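Local coordinates for amidase, hydantoinase/carbamoylase family (Burkholderia vietnamiensis, PDB 5I4M), which probably hydrolyses N-carbamoyl-L-amino acids as a zinc-dependent amidase of the peptidase M20 family, at the interface of chains A and B. Sequence-based numbering; all coordinates share one arbitrary frame. Chains: chain A/B, Amidase, hydantoinase/carbamoylase family.

The interface of chains A and B. Residues chain A 108, 150-152, 236, 307, 309; chain B 295-296.
The six-membered end of the A:Trp236 indole meets the aliphatic part of B:Arg295: CD comes in at the rim, 3.7 Å from CZ3, on the same side of the ring as A:Asp307 OD2. Rim atom CH2 lies near the amide of B:Asn296, the planes steeply inclined; the backbone oxygens of A:Glu150 and A:Gly151 lie at the edge, in plane. The guanidinium of A:Arg309 has CB of B:Asn296 at its edge and grips A:Asp307 side-on, NE to OD1 at 2.8 Å in a salt bridge and NH2 to OD2, both through syn lone pairs.

B:Asn296 is held by both ends of its amide. ND2 donates to the backbone O of A:Glu150 (2.9 Å) in the plane of that carbonyl, but the bond is bent and the oxygen tilted from the asparagine's amide plane. OD1 accepts from A:Gln108 NE2 at 2.8 Å, the donor above the carbonyl plane and the amides turned 72° apart. A:Glu150 OE1 takes another bond from that NE2 (168° at H), which should fix the glutamine's rotation. A turn about CG-CD (chi3 75°) swings B:Arg295 NE to water 1, which the arginine's backbone N also meets; water 2 joins NH2 to A:Ser152 O, which binds water 1 too.

A:Trp236 and A:Asp307, on strands 233-242 and 301-310, and the B:295-296 loop belong to the M20 dimerisation region; the loop completes the partner's active-site region beside zinc ligand A:Glu150, where B:Asn296 lines the 3-phosphoglycerate pocket, that ligand perhaps from purification or crystallisation.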
ATOM      1  N   GLN A 108     -12.370 -10.613  -8.334  1.00  7.58           N
ATOM      2  CA  GLN A 108     -11.370 -10.035  -7.465  1.00  8.34           C
ATOM      3  C   GLN A 108      -9.980 -10.279  -8.041  1.00  7.54           C
ATOM      4  O   GLN A 108      -9.802 -11.143  -8.903  1.00  8.80           O
ATOM      5  CB  GLN A 108     -11.479 -10.663  -6.081  1.00  7.34           C
ATOM      6  CG  GLN A 108     -12.780 -10.365  -5.410  1.00  9.00           C
ATOM      7  CD  GLN A 108     -12.754  -8.979  -4.812  1.00  7.82           C
ATOM      8  OE1 GLN A 108     -11.679  -8.442  -4.538  1.00  7.69           O
ATOM      9  NE2 GLN A 108     -13.929  -8.385  -4.618  1.00  6.85           N
ATOM     10  N   GLU A 150     -18.142  -6.626  -8.243  1.00  5.74           N
ATOM     11  CA  GLU A 150     -17.320  -6.900  -7.063  1.00  6.41           C
ATOM     12  C   GLU A 150     -17.066  -5.647  -6.235  1.00  6.11           C
ATOM     13  O   GLU A 150     -16.827  -5.748  -5.024  1.00  7.49           O
ATOM     14  CB  GLU A 150     -15.979  -7.523  -7.461  1.00  9.23           C
ATOM     15  CG  GLU A 150     -16.055  -8.979  -7.936  1.00  7.21           C
ATOM     16  CD  GLU A 150     -16.207  -9.974  -6.789  1.00  8.52           C
ATOM     17  OE1 GLU A 150     -16.407  -9.550  -5.633  1.00  8.01           O
ATOM     18  OE2 GLU A 150     -16.128 -11.199  -7.038  1.00 12.49           O
ATOM     19  N   GLY A 151     -17.084  -4.475  -6.862  1.00  6.15           N
ATOM     20  CA  GLY A 151     -16.782  -3.254  -6.135  1.00  6.43           C
ATOM     21  C   GLY A 151     -15.353  -3.141  -5.651  1.00 10.66           C
ATOM     22  O   GLY A 151     -15.092  -2.407  -4.692  1.00  9.75           O
ATOM     23  N   SER A 152     -14.413  -3.831  -6.304  1.00  7.21           N
ATOM     24  CA  SER A 152     -13.009  -3.826  -5.903  1.00  7.42           C
ATOM     25  C   SER A 152     -12.198  -2.770  -6.651  1.00  7.34           C
ATOM     26  O   SER A 152     -11.530  -1.935  -6.027  1.00 10.34           O
ATOM     27  CB  SER A 152     -12.394  -5.214  -6.128  1.00  8.11           C
ATOM     28  OG  SER A 152     -11.003  -5.184  -5.816  1.00 10.38           O
ATOM     29  N   TRP A 236     -20.208  -0.145   3.939  1.00  6.28           N
ATOM     30  CA  TRP A 236     -18.801   0.029   3.601  1.00  8.05           C
ATOM     31  C   TRP A 236     -18.377   1.473   3.838  1.00  9.27           C
ATOM     32  O   TRP A 236     -19.156   2.407   3.625  1.00  9.50           O
ATOM     33  CB  TRP A 236     -18.515  -0.311   2.135  1.00  8.55           C
ATOM     34  CG  TRP A 236     -18.725  -1.742   1.728  1.00  5.71           C
ATOM     35  CD1 TRP A 236     -19.344  -2.732   2.437  1.00  9.49           C
ATOM     36  CD2 TRP A 236     -18.309  -2.327   0.492  1.00  5.55           C
ATOM     37  NE1 TRP A 236     -19.338  -3.910   1.711  1.00  7.13           N
ATOM     38  CE2 TRP A 236     -18.705  -3.683   0.513  1.00  6.24           C
ATOM     39  CE3 TRP A 236     -17.630  -1.833  -0.632  1.00 10.63           C
ATOM     40  CZ2 TRP A 236     -18.447  -4.555  -0.552  1.00  6.19           C
ATOM     41  CZ3 TRP A 236     -17.365  -2.698  -1.683  1.00  8.86           C
ATOM     42  CH2 TRP A 236     -17.774  -4.043  -1.636  1.00  6.97           C
ATOM     43  N   ASP A 307     -15.443  -2.763   6.128  1.00  5.76           N
ATOM     44  CA  ASP A 307     -16.494  -3.608   5.574  1.00  8.73           C
ATOM     45  C   ASP A 307     -17.238  -4.192   6.765  1.00  9.08           C
ATOM     46  O   ASP A 307     -16.646  -4.939   7.552  1.00  9.32           O
ATOM     47  CB  ASP A 307     -15.870  -4.703   4.696  1.00  6.32           C
ATOM     48  CG  ASP A 307     -16.896  -5.638   4.058  1.00 11.59           C
ATOM     49  OD1 ASP A 307     -17.737  -6.228   4.768  1.00 12.21           O
ATOM     50  OD2 ASP A 307     -16.817  -5.805   2.825  1.00  9.96           O
ATOM     51  N   ARG A 309     -20.962  -6.162   7.966  1.00  9.42           N
ATOM     52  CA  ARG A 309     -22.155  -6.869   7.507  1.00 10.70           C
ATOM     53  C   ARG A 309     -22.868  -7.500   8.695  1.00  8.26           C
ATOM     54  O   ARG A 309     -22.226  -7.944   9.652  1.00  8.52           O
ATOM     55  CB  ARG A 309     -21.808  -7.975   6.492  1.00  6.90           C
ATOM     56  CG  ARG A 309     -20.715  -7.558   5.523  1.00  6.31           C
ATOM     57  CD  ARG A 309     -20.435  -8.634   4.490  1.00  7.50           C
ATOM     58  NE  ARG A 309     -19.349  -8.183   3.630  1.00  7.06           N
ATOM     59  CZ  ARG A 309     -19.191  -8.557   2.368  1.00 11.57           C
ATOM     60  NH1 ARG A 309     -20.045  -9.415   1.815  1.00  6.33           N
ATOM     61  NH2 ARG A 309     -18.200  -8.045   1.652  1.00  8.72           N
TER
ATOM     62  N   ARG B 295     -10.933  -4.207  -0.904  1.00  6.66           N
ATOM     63  CA  ARG B 295     -11.693  -3.875   0.298  1.00  7.20           C
ATOM     64  C   ARG B 295     -12.557  -5.028   0.793  1.00  9.13           C
ATOM     65  O   ARG B 295     -12.783  -5.144   2.004  1.00  8.74           O
ATOM     66  CB  ARG B 295     -12.542  -2.625   0.062  1.00  7.51           C
ATOM     67  CG  ARG B 295     -13.507  -2.674  -1.110  1.00  6.89           C
ATOM     68  CD  ARG B 295     -13.994  -1.253  -1.401  1.00  6.90           C
ATOM     69  NE  ARG B 295     -12.973  -0.445  -2.079  1.00  7.48           N
ATOM     70  CZ  ARG B 295     -12.854   0.879  -1.969  1.00  9.73           C
ATOM     71  NH1 ARG B 295     -13.672   1.571  -1.177  1.00  8.99           N
ATOM     72  NH2 ARG B 295     -11.912   1.515  -2.651  1.00  6.55           N
ATOM     73  N   ASN B 296     -13.046  -5.896  -0.099  1.00  7.15           N
ATOM     74  CA  ASN B 296     -13.861  -7.026   0.339  1.00 10.95           C
ATOM     75  C   ASN B 296     -13.102  -8.355   0.266  1.00  7.54           C
ATOM     76  O   ASN B 296     -13.704  -9.416   0.073  1.00  8.82           O
ATOM     77  CB  ASN B 296     -15.210  -7.086  -0.402  1.00  9.51           C
ATOM     78  CG  ASN B 296     -15.110  -6.971  -1.924  1.00  9.37           C
ATOM     79  OD1 ASN B 296     -14.087  -6.584  -2.487  1.00  8.45           O
ATOM     80  ND2 ASN B 296     -16.225  -7.285  -2.597  1.00  7.87           N
TER
HETATM   81  O   HOH W   1     -10.827  -2.188  -3.155  1.00  7.27           O
HETATM   82  O   HOH W   2     -10.677   0.555  -5.308  1.00 10.16           O